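Local atomic coordinates of charybdin (Charybdis maritima, PDB entry 2B7U), a protein that is a plant member of the ribosome-inactivating protein family, a single chain combining a six-stranded mixed sheet with a set of helices. Residues A[169-174]-A[196-201]; A[175-180]-A[189-194]; A[207-212]-A[235-240]. One frame throughout, in Å; residues are numbered along the deposited sequence. Where two conformers were deposited one is given.

Contact 1: A[169-174]-A[196-201]; sequences TRFVDI and NDLEKN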
loop_
_atom_site.group_PDB
_atom_site.type_symbol
_atom_site.label_atom_id
_atom_site.label_comp_id
_atom_site.label_asym_id
_atom_site.label_seq_id
_atom_site.Cartn_x
_atom_site.Cartn_y
_atom_site.Cartn_z
ATOM N N THR A 169 -4.558 -1.736 -3.262
ATOM C CA THR A 169 -3.931 -1.484 -4.560
ATOM C C THR A 169 -3.095 -2.698 -4.983
ATOM O O THR A 169 -3.171 -3.155 -6.121
ATOM C CB THR A 169 -3.097 -0.205 -4.501
ATOM O OG1 THR A 169 -3.991 0.917 -4.325
ATOM C CG2 THR A 169 -2.292 0.030 -5.742
ATOM N N ARG A 170 -2.391 -3.273 -4.030
ATOM C CA ARG A 170 -1.538 -4.448 -4.318
ATOM C C ARG A 170 -2.308 -5.716 -4.665
ATOM O O ARG A 170 -1.805 -6.526 -5.444
ATOM C CB ARG A 170 -0.625 -4.730 -3.145
ATOM C CG ARG A 170 0.421 -3.693 -2.807
ATOM C CD ARG A 170 1.097 -4.053 -1.488
ATOM N NE ARG A 170 2.231 -3.180 -1.207
ATOM C CZ ARG A 170 2.465 -2.574 -0.045
ATOM N NH1 ARG A 170 1.667 -2.768 0.995
ATOM N NH2 ARG A 170 3.530 -1.810 0.094
ATOM N N PHE A 171 -3.469 -5.954 -4.056
ATOM C CA PHE A 171 -4.170 -7.246 -4.190
ATOM C C PHE A 171 -5.628 -7.122 -4.556
ATOM O O PHE A 171 -6.389 -6.438 -3.885
ATOM C CB PHE A 171 -4.058 -8.051 -2.898
ATOM C CG PHE A 171 -2.659 -8.550 -2.622
ATOM C CD1 PHE A 171 -2.174 -9.643 -3.313
ATOM C CD2 PHE A 171 -1.850 -7.920 -1.709
ATOM C CE1 PHE A 171 -0.890 -10.094 -3.057
ATOM C CE2 PHE A 171 -0.563 -8.365 -1.461
ATOM C CZ PHE A 171 -0.092 -9.458 -2.129
ATOM N N VAL A 172 -6.012 -7.812 -5.619
ATOM C CA VAL A 172 -7.389 -7.854 -6.086
ATOM C C VAL A 172 -8.374 -8.246 -4.999
ATOM O O VAL A 172 -9.415 -7.593 -4.840
ATOM C CB VAL A 172 -7.493 -8.830 -7.309
ATOM C CG1 VAL A 172 -8.946 -9.022 -7.745
ATOM C CG2 VAL A 172 -6.614 -8.288 -8.464
ATOM N N ASP A 173 -8.066 -9.303 -4.264
ATOM C CA ASP A 173 -9.025 -9.883 -3.297
ATOM C C ASP A 173 -9.216 -8.944 -2.105
ATOM O O ASP A 173 -10.290 -8.925 -1.487
ATOM C CB ASP A 173 -8.548 -11.251 -2.805
ATOM C CG ASP A 173 -8.600 -12.301 -3.888
ATOM O OD1 ASP A 173 -9.704 -12.527 -4.421
ATOM O OD2 ASP A 173 -7.539 -12.866 -4.215
ATOM N N ILE A 174 -8.178 -8.180 -1.779
ATOM C CA ILE A 174 -8.225 -7.209 -0.676
ATOM C C ILE A 174 -9.090 -6.013 -1.084
ATOM O O ILE A 174 -9.998 -5.611 -0.323
ATOM C CB ILE A 174 -6.815 -6.800 -0.191
ATOM C CG1 ILE A 174 -6.092 -8.038 0.344
ATOM C CG2 ILE A 174 -6.904 -5.764 0.910
ATOM C CD1 ILE A 174 -4.700 -7.794 0.853
ATOM N N ASN A 196 -1.754 -12.926 5.926
ATOM C CA ASN A 196 -0.605 -13.807 5.994
ATOM C C ASN A 196 -0.177 -14.421 4.669
ATOM O O ASN A 196 1.028 -14.711 4.433
ATOM C CB ASN A 196 -0.891 -14.948 6.963
ATOM C CG ASN A 196 -1.048 -14.501 8.391
ATOM O OD1 ASN A 196 -1.588 -15.245 9.222
ATOM N ND2 ASN A 196 -0.562 -13.318 8.706
ATOM N N ASP A 197 -1.154 -14.732 3.832
ATOM C CA ASP A 197 -0.857 -15.354 2.548
ATOM C C ASP A 197 -0.574 -14.285 1.495
ATOM O O ASP A 197 0.260 -14.493 0.616
ATOM C CB ASP A 197 -1.984 -16.257 2.051
ATOM C CG ASP A 197 -2.406 -17.309 3.058
ATOM O OD1 ASP A 197 -2.030 -17.217 4.260
ATOM O OD2 ASP A 197 -3.180 -18.198 2.647
ATOM N N LEU A 198 -1.298 -13.169 1.548
ATOM C CA LEU A 198 -1.124 -12.119 0.549
ATOM C C LEU A 198 -0.177 -11.022 0.994
ATOM O O LEU A 198 0.917 -10.894 0.454
ATOM C CB LEU A 198 -2.473 -11.514 0.155
ATOM C CG LEU A 198 -3.471 -12.493 -0.462
ATOM C CD1 LEU A 198 -4.732 -11.761 -0.888
ATOM C CD2 LEU A 198 -2.866 -13.218 -1.659
ATOM N N GLU A 199 -0.592 -10.223 1.977
ATOM C CA GLU A 199 0.156 -9.002 2.317
ATOM C C GLU A 199 1.610 -9.270 2.625
ATOM O O GLU A 199 2.473 -8.547 2.151
ATOM C CB GLU A 199 -0.506 -8.227 3.443
ATOM C CG GLU A 199 -1.889 -7.737 3.087
ATOM C CD GLU A 199 -2.547 -6.884 4.142
ATOM O OE1 GLU A 199 -1.925 -6.631 5.208
ATOM O OE2 GLU A 199 -3.703 -6.466 3.892
ATOM N N LYS A 200 1.876 -10.304 3.397
ATOM C CA LYS A 200 3.256 -10.593 3.793
ATOM C C LYS A 200 4.126 -11.083 2.651
ATOM O O LYS A 200 5.357 -11.094 2.798
ATOM C CB LYS A 200 3.281 -11.556 4.979
ATOM C CG LYS A 200 2.878 -10.987 6.368
ATOM C CD LYS A 200 2.189 -9.635 6.387
ATOM C CE LYS A 200 3.173 -8.468 6.349
ATOM N NZ LYS A 200 2.666 -7.291 5.543
ATOM N N ASN A 201 3.497 -11.468 1.539
ATOM C CA ASN A 201 4.203 -12.128 0.419
ATOM C C ASN A 201 4.243 -11.275 -0.854
ATOM O O ASN A 201 4.658 -11.760 -1.905
ATOM C CB ASN A 201 3.526 -13.451 0.100
ATOM C CG ASN A 201 3.781 -14.499 1.166
ATOM O OD1 ASN A 201 2.867 -15.246 1.572
ATOM N ND2 ASN A 201 5.009 -14.562 1.638
#
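At the break between helix 151-170 and helix 172-180, the Phe171 ring packs against Leu198, near the end of helix 192-199. Phe171 leaves helical backbone angles and takes the N-cap position of helix 172-180, and Ile174 N returns only a weak bond to Phe171 O. Leu198 CB stands over the middle of the phenyl ring, 3.7 Å from the centroid of Phe171 and 6° off the ring normal, a CH-pi contact. The two side chains slide past each other in opposite directions, so that CB covers the ring centre and Leu198 CD2 its CD1-CE1 side, while Leu198 O comes within 3.1 Å of Phe171 CZ. Ile174 widens the apolar patch: its CG1 lies 4.2 Å from Leu198 CD1, and its CD1 lies against Glu199, 3.6 Å from CG and 3.5 Å from OE2. That glutamate has CG anti to its carbonyl carbon (chi1 -62°), the position in which CG meets the isoleucine. Glu199 OE1 accepts a hydrogen bond from Gln163. Asp173 CB comes near Leu198 CD1, and its OD1 bonds a bound MES. Trp202 meets the Phe171 ring at a steep angle. Carbon makes up most of the contact, so its strength should come from shape and burial; Glu199 contributes its CG and one carboxylate oxygen, and has its OE1 satisfied by an amide donor.

Contact 2: A[175-180]-A[189-194]; sequences ANHFAF and KLPQWM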
loop_
_atom_site.group_PDB
_atom_site.type_symbol
_atom_site.label_atom_id
_atom_site.label_comp_id
_atom_site.label_asym_id
_atom_site.label_seq_id
_atom_site.Cartn_x
_atom_site.Cartn_y
_atom_site.Cartn_z
ATOM N N ALA A 175 -8.853 -5.457 -2.279
ATOM C CA ALA A 175 -9.714 -4.400 -2.810
ATOM C C ALA A 175 -11.174 -4.831 -2.835
ATOM O O ALA A 175 -12.055 -4.072 -2.411
ATOM C CB ALA A 175 -9.304 -3.968 -4.178
ATOM N N ASN A 176 -11.423 -6.040 -3.310
ATOM C CA ASN A 176 -12.805 -6.575 -3.360
ATOM C C ASN A 176 -13.410 -6.638 -1.971
ATOM O O ASN A 176 -14.572 -6.230 -1.754
ATOM C CB ASN A 176 -12.855 -7.968 -4.001
ATOM C CG ASN A 176 -12.653 -7.937 -5.501
ATOM O OD1 ASN A 176 -12.769 -6.885 -6.124
ATOM N ND2 ASN A 176 -12.365 -9.101 -6.086
ATOM N N HIS A 177 -12.632 -7.151 -1.020
ATOM C CA HIS A 177 -13.133 -7.354 0.317
ATOM C C HIS A 177 -13.558 -6.040 0.933
ATOM O O HIS A 177 -14.617 -5.938 1.572
ATOM C CB HIS A 177 -12.071 -7.998 1.209
ATOM C CG HIS A 177 -12.530 -8.190 2.616
ATOM N ND1 HIS A 177 -13.435 -9.165 2.973
ATOM C CD2 HIS A 177 -12.232 -7.516 3.750
ATOM C CE1 HIS A 177 -13.672 -9.082 4.271
ATOM N NE2 HIS A 177 -12.955 -8.094 4.765
ATOM N N PHE A 178 -12.735 -5.014 0.755
ATOM C CA PHE A 178 -13.041 -3.726 1.357
ATOM C C PHE A 178 -14.193 -3.042 0.631
ATOM O O PHE A 178 -14.988 -2.343 1.266
ATOM C CB PHE A 178 -11.804 -2.827 1.418
ATOM C CG PHE A 178 -10.754 -3.290 2.388
ATOM C CD1 PHE A 178 -11.086 -3.899 3.593
ATOM C CD2 PHE A 178 -9.404 -3.073 2.113
ATOM C CE1 PHE A 178 -10.095 -4.310 4.495
ATOM C CE2 PHE A 178 -8.439 -3.456 3.026
ATOM C CZ PHE A 178 -8.776 -4.072 4.209
ATOM N N ALA A 179 -14.326 -3.277 -0.671
ATOM C CA ALA A 179 -15.391 -2.669 -1.471
ATOM C C ALA A 179 -16.748 -3.240 -1.083
ATOM O O ALA A 179 -17.735 -2.498 -0.916
ATOM C CB ALA A 179 -15.131 -2.888 -2.966
ATOM N N PHE A 180 -16.783 -4.549 -0.891
ATOM C CA PHE A 180 -18.044 -5.275 -0.707
ATOM C C PHE A 180 -18.629 -4.975 0.674
ATOM O O PHE A 180 -19.838 -5.090 0.868
ATOM C CB PHE A 180 -17.825 -6.789 -0.884
ATOM C CG PHE A 180 -17.363 -7.211 -2.278
ATOM C CD1 PHE A 180 -17.328 -6.319 -3.357
ATOM C CD2 PHE A 180 -17.012 -8.534 -2.522
ATOM C CE1 PHE A 180 -16.933 -6.739 -4.612
ATOM C CE2 PHE A 180 -16.620 -8.956 -3.797
ATOM C CZ PHE A 180 -16.576 -8.056 -4.831
ATOM N N LYS A 189 -13.543 -6.709 9.245
ATOM C CA LYS A 189 -12.196 -7.190 9.558
ATOM C C LYS A 189 -11.504 -7.705 8.306
ATOM O O LYS A 189 -12.157 -8.086 7.330
ATOM C CB LYS A 189 -12.214 -8.302 10.618
ATOM C CG LYS A 189 -12.666 -9.682 10.124
ATOM C CD LYS A 189 -12.110 -10.798 11.006
ATOM C CE LYS A 189 -12.643 -12.170 10.604
ATOM N NZ LYS A 189 -12.260 -12.582 9.225
ATOM N N LEU A 190 -10.179 -7.723 8.349
ATOM C CA LEU A 190 -9.384 -8.313 7.282
ATOM C C LEU A 190 -9.236 -9.803 7.578
ATOM O O LEU A 190 -8.772 -10.145 8.654
ATOM C CB LEU A 190 -8.013 -7.652 7.274
ATOM C CG LEU A 190 -6.982 -8.158 6.266
ATOM C CD1 LEU A 190 -7.244 -7.582 4.885
ATOM C CD2 LEU A 190 -5.598 -7.796 6.740
ATOM N N PRO A 191 -9.631 -10.690 6.640
ATOM C CA PRO A 191 -9.411 -12.120 6.847
ATOM C C PRO A 191 -7.932 -12.438 7.045
ATOM O O PRO A 191 -7.095 -11.848 6.385
ATOM C CB PRO A 191 -9.935 -12.749 5.555
ATOM C CG PRO A 191 -10.907 -11.750 5.025
ATOM C CD PRO A 191 -10.338 -10.436 5.371
ATOM N N GLN A 192 -7.620 -13.367 7.943
ATOM C CA GLN A 192 -6.228 -13.680 8.264
ATOM C C GLN A 192 -5.450 -14.144 7.030
ATOM O O GLN A 192 -4.262 -13.844 6.893
ATOM C CB GLN A 192 -6.141 -14.732 9.387
ATOM C CG GLN A 192 -4.733 -14.849 9.989
ATOM C CD GLN A 192 -4.714 -15.575 11.332
ATOM O OE1 GLN A 192 -3.871 -15.290 12.196
ATOM N NE2 GLN A 192 -5.626 -16.518 11.506
ATOM N N TRP A 193 -6.101 -14.861 6.117
ATOM C CA TRP A 193 -5.391 -15.348 4.937
ATOM C C TRP A 193 -4.899 -14.195 4.058
ATOM O O TRP A 193 -3.841 -14.280 3.414
ATOM C CB TRP A 193 -6.238 -16.337 4.148
ATOM C CG TRP A 193 -7.342 -15.801 3.288
ATOM C CD1 TRP A 193 -8.661 -15.641 3.640
ATOM C CD2 TRP A 193 -7.239 -15.401 1.924
ATOM N NE1 TRP A 193 -9.373 -15.160 2.566
ATOM C CE2 TRP A 193 -8.525 -15.010 1.499
ATOM C CE3 TRP A 193 -6.186 -15.334 1.013
ATOM C CZ2 TRP A 193 -8.773 -14.560 0.206
ATOM C CZ3 TRP A 193 -6.446 -14.898 -0.270
ATOM C CH2 TRP A 193 -7.723 -14.513 -0.656
ATOM N N MET A 194 -5.679 -13.117 4.017
ATOM C CA MET A 194 -5.278 -11.919 3.272
ATOM C C MET A 194 -4.087 -11.230 3.939
ATOM O O MET A 194 -3.207 -10.706 3.254
ATOM C CB MET A 194 -6.457 -10.962 3.107
ATOM C CG MET A 194 -7.517 -11.522 2.228
ATOM S SD MET A 194 -8.880 -10.385 1.930
ATOM C CE MET A 194 -9.968 -11.490 1.022
#
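His177 and Lys189 are joined by the one hydrogen bond of this contact: His177 NE2 donates to Lys189 O over 2.7 Å. The bond is short but bent, with an N-H...O angle of 144°, and the oxygen lies at the edge of the imidazole though raised 23° from its plane. CB of His177 points toward segment 189-194, and chi1 of 178° sets CG anti to the backbone N. Pro191 meets it tip to tip, its CD over one face of the imidazole, 3.7 Å from the His177 ring centroid and displaced toward the rim. This CH-pi contact suits proline, whose CD is bonded to the amide nitrogen and carries somewhat polarised hydrogens. Met194 SD approaches the same ring obliquely, 4.9 Å from the His177 centroid, and packs at 4.0 Å against His177 CB.

In the next shell Phe178 CE1 lies in the plane of the imidazole at its edge, while Phe178 CZ touches Leu190 CD1 at 3.9 Å as the two side chains cross obliquely. Tyr24 of helix 21-35 and Tyr133 pack against Phe178, and Leu129 joins Tyr133 on Leu190. The backbone places the rest: Pro191 holds the N-cap position of helix 192-199, and Met194 lies in the first turn of that helix, its CB directed toward segment 175-180.

The connection between the two helices has no regular structure, and His177 grips its far end by a backbone carbonyl, so the lysine side chain takes no part in the bond. Donation from NE2 places a proton on that nitrogen, and a neutral imidazole would be enough to make the bond.

Contact 3: A[207-212]-A[235-240]; sequences FMILKS and ELLNFL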
loop_
_atom_site.group_PDB
_atom_site.type_symbol
_atom_site.label_atom_id
_atom_site.label_comp_id
_atom_site.label_asym_id
_atom_site.label_seq_id
_atom_site.Cartn_x
_atom_site.Cartn_y
_atom_site.Cartn_z
ATOM N N PHE A 207 8.468 -10.757 -7.140
ATOM C CA PHE A 207 9.742 -11.250 -7.642
ATOM C C PHE A 207 9.558 -12.543 -8.419
ATOM O O PHE A 207 10.106 -12.719 -9.521
ATOM C CB PHE A 207 10.722 -11.497 -6.497
ATOM C CG PHE A 207 12.051 -12.002 -6.970
ATOM C CD1 PHE A 207 12.319 -13.354 -6.959
ATOM C CD2 PHE A 207 12.985 -11.117 -7.503
ATOM C CE1 PHE A 207 13.536 -13.836 -7.447
ATOM C CE2 PHE A 207 14.205 -11.594 -7.976
ATOM C CZ PHE A 207 14.464 -12.946 -7.939
ATOM N N MET A 208 8.821 -13.498 -7.841
ATOM C CA MET A 208 8.603 -14.774 -8.549
ATOM C C MET A 208 7.992 -14.574 -9.935
ATOM O O MET A 208 8.336 -15.265 -10.915
ATOM C CB MET A 208 7.669 -15.713 -7.765
ATOM C CG MET A 208 8.193 -16.167 -6.470
ATOM S SD MET A 208 6.897 -17.084 -5.585
ATOM C CE MET A 208 7.674 -17.131 -4.006
ATOM N N ILE A 209 7.026 -13.671 -10.013
ATOM C CA ILE A 209 6.295 -13.390 -11.266
ATOM C C ILE A 209 7.222 -12.745 -12.293
ATOM O O ILE A 209 7.308 -13.226 -13.431
ATOM C CB ILE A 209 5.081 -12.510 -10.992
ATOM C CG1 ILE A 209 4.042 -13.326 -10.197
ATOM C CG2 ILE A 209 4.460 -11.982 -12.291
ATOM C CD1 ILE A 209 3.062 -12.454 -9.497
ATOM N N LEU A 210 7.948 -11.698 -11.913
ATOM C CA LEU A 210 8.821 -11.033 -12.879
ATOM C C LEU A 210 10.033 -11.899 -13.228
ATOM O O LEU A 210 10.480 -11.898 -14.364
ATOM C CB LEU A 210 9.276 -9.683 -12.365
ATOM C CG LEU A 210 8.170 -8.659 -12.226
ATOM C CD1 LEU A 210 8.769 -7.316 -11.891
ATOM C CD2 LEU A 210 7.333 -8.561 -13.504
ATOM N N LYS A 211 10.569 -12.638 -12.264
ATOM C CA LYS A 211 11.711 -13.504 -12.580
ATOM C C LYS A 211 11.252 -14.626 -13.506
ATOM O O LYS A 211 12.004 -15.025 -14.431
ATOM C CB LYS A 211 12.420 -14.003 -11.300
ATOM C CG LYS A 211 13.853 -14.427 -11.551
ATOM C CD LYS A 211 14.804 -13.287 -11.735
ATOM C CE LYS A 211 16.221 -13.807 -11.939
ATOM N NZ LYS A 211 17.181 -12.717 -12.175
ATOM N N SER A 212 10.041 -15.159 -13.310
ATOM C CA SER A 212 9.489 -16.168 -14.214
ATOM C C SER A 212 9.375 -15.622 -15.643
ATOM O O SER A 212 9.691 -16.334 -16.608
ATOM C CB SER A 212 8.127 -16.661 -13.744
ATOM O OG SER A 212 8.293 -17.473 -12.598
ATOM N N GLU A 235 -1.051 -18.013 -12.688
ATOM C CA GLU A 235 -2.126 -18.120 -11.710
ATOM C C GLU A 235 -1.843 -17.213 -10.529
ATOM O O GLU A 235 -2.757 -16.626 -9.964
ATOM C CB GLU A 235 -2.282 -19.547 -11.215
ATOM C CG GLU A 235 -2.816 -20.513 -12.209
ATOM C CD GLU A 235 -2.670 -21.929 -11.687
ATOM O OE1 GLU A 235 -3.691 -22.519 -11.256
ATOM O OE2 GLU A 235 -1.530 -22.438 -11.677
ATOM N N LEU A 236 -0.577 -17.094 -10.156
ATOM C CA LEU A 236 -0.228 -16.212 -9.030
ATOM C C LEU A 236 -0.506 -14.744 -9.379
ATOM O O LEU A 236 -1.018 -13.954 -8.554
ATOM C CB LEU A 236 1.218 -16.439 -8.635
ATOM C CG LEU A 236 1.684 -15.750 -7.362
ATOM C CD1 LEU A 236 0.891 -16.241 -6.125
ATOM C CD2 LEU A 236 3.127 -15.966 -7.174
ATOM N N LEU A 237 -0.174 -14.372 -10.619
ATOM C CA LEU A 237 -0.346 -12.993 -11.078
ATOM C C LEU A 237 -1.808 -12.511 -10.969
ATOM O O LEU A 237 -2.063 -11.334 -10.733
ATOM C CB LEU A 237 0.180 -12.839 -12.520
ATOM C CG LEU A 237 0.090 -11.433 -13.118
ATOM C CD1 LEU A 237 0.817 -10.394 -12.247
ATOM C CD2 LEU A 237 0.616 -11.443 -14.557
ATOM N N ASN A 238 -2.752 -13.442 -11.117
ATOM C CA ASN A 238 -4.184 -13.141 -11.019
ATOM C C ASN A 238 -4.562 -12.553 -9.663
ATOM O O ASN A 238 -5.566 -11.814 -9.552
ATOM C CB ASN A 238 -5.005 -14.403 -11.257
ATOM C CG ASN A 238 -5.092 -14.820 -12.728
ATOM O OD1 ASN A 238 -5.487 -15.960 -13.011
ATOM N ND2 ASN A 238 -4.742 -13.921 -13.668
ATOM N N PHE A 239 -3.778 -12.850 -8.626
ATOM C CA PHE A 239 -4.017 -12.262 -7.295
ATOM C C PHE A 239 -3.562 -10.813 -7.171
ATOM O O PHE A 239 -4.060 -10.092 -6.297
ATOM C CB PHE A 239 -3.306 -13.078 -6.205
ATOM C CG PHE A 239 -3.920 -14.419 -5.959
ATOM C CD1 PHE A 239 -3.611 -15.495 -6.779
ATOM C CD2 PHE A 239 -4.836 -14.600 -4.921
ATOM C CE1 PHE A 239 -4.190 -16.754 -6.567
ATOM C CE2 PHE A 239 -5.408 -15.864 -4.693
ATOM C CZ PHE A 239 -5.072 -16.936 -5.532
ATOM N N LEU A 240 -2.601 -10.387 -7.989
ATOM C CA LEU A 240 -1.996 -9.075 -7.804
ATOM C C LEU A 240 -2.668 -7.995 -8.632
ATOM O O LEU A 240 -3.009 -8.186 -9.786
ATOM C CB LEU A 240 -0.499 -9.081 -8.148
ATOM C CG LEU A 240 0.408 -9.586 -7.024
ATOM C CD1 LEU A 240 0.192 -11.053 -6.722
ATOM C CD2 LEU A 240 1.897 -9.316 -7.256
#
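Neither ring of these segments lies between Ile209 and Leu237, where the backbones come closest: the Phe207 ring has Lys211 CB over one face, offset toward the rim, and the Phe239 ring has Leu236 O in its plane at the edge. Both are local arrangements, and aliphatic groups fill the interface itself. Ile209 of helix 202-214 is the projecting residue. Its CD1 reaches the backbone of segment 235-240, 3.8 Å from Leu237 CA, and touches Leu240 CD2 at 4.0 Å. Its other branch, CG2, meets Leu237 CD1 at 4.0 Å, the two side chains crossing at about a right angle, and CG1 packs on Leu236 CD2 at 4.1 Å. Met208 SD adds a sulfur contact to that same Leu236 methyl. A type I turn from Leu237 to Leu240 brings Leu240 to the isoleucine tip. Leu40 of strand 38-40 also touches both Ile209 and Leu237. On the helix, Ser212 OG gives Met208 O a 2.8 Å hydrogen bond, joining Ser212 N from the opposite face of the carbonyl plane. Aliphatic chains pack with one methionine sulfur, apolar and buried, a contact that probably rests on dispersion and water exclusion.

In the fold
Contacts 1 and 2 hold the same pair, helix 172-180 and helix 192-199, and contact 2 is nested inside the chain loop that contact 1 closes; they touch, with their centres about 9 Å apart. Contact 3 follows in series and binds the next helix, 202-214, to helix 233-237. Its segment 235-240 reaches contact 1 through Phe239, whose carbonyl oxygen lies 3.1 Å from Val172 N, a probable hydrogen bond. Contacts 1 and 3 are buried and rely on hydrocarbon packing, aromatic in one and aliphatic in the other. Contact 2 is only partly buried, and there a histidine adds a polar bond to the packing.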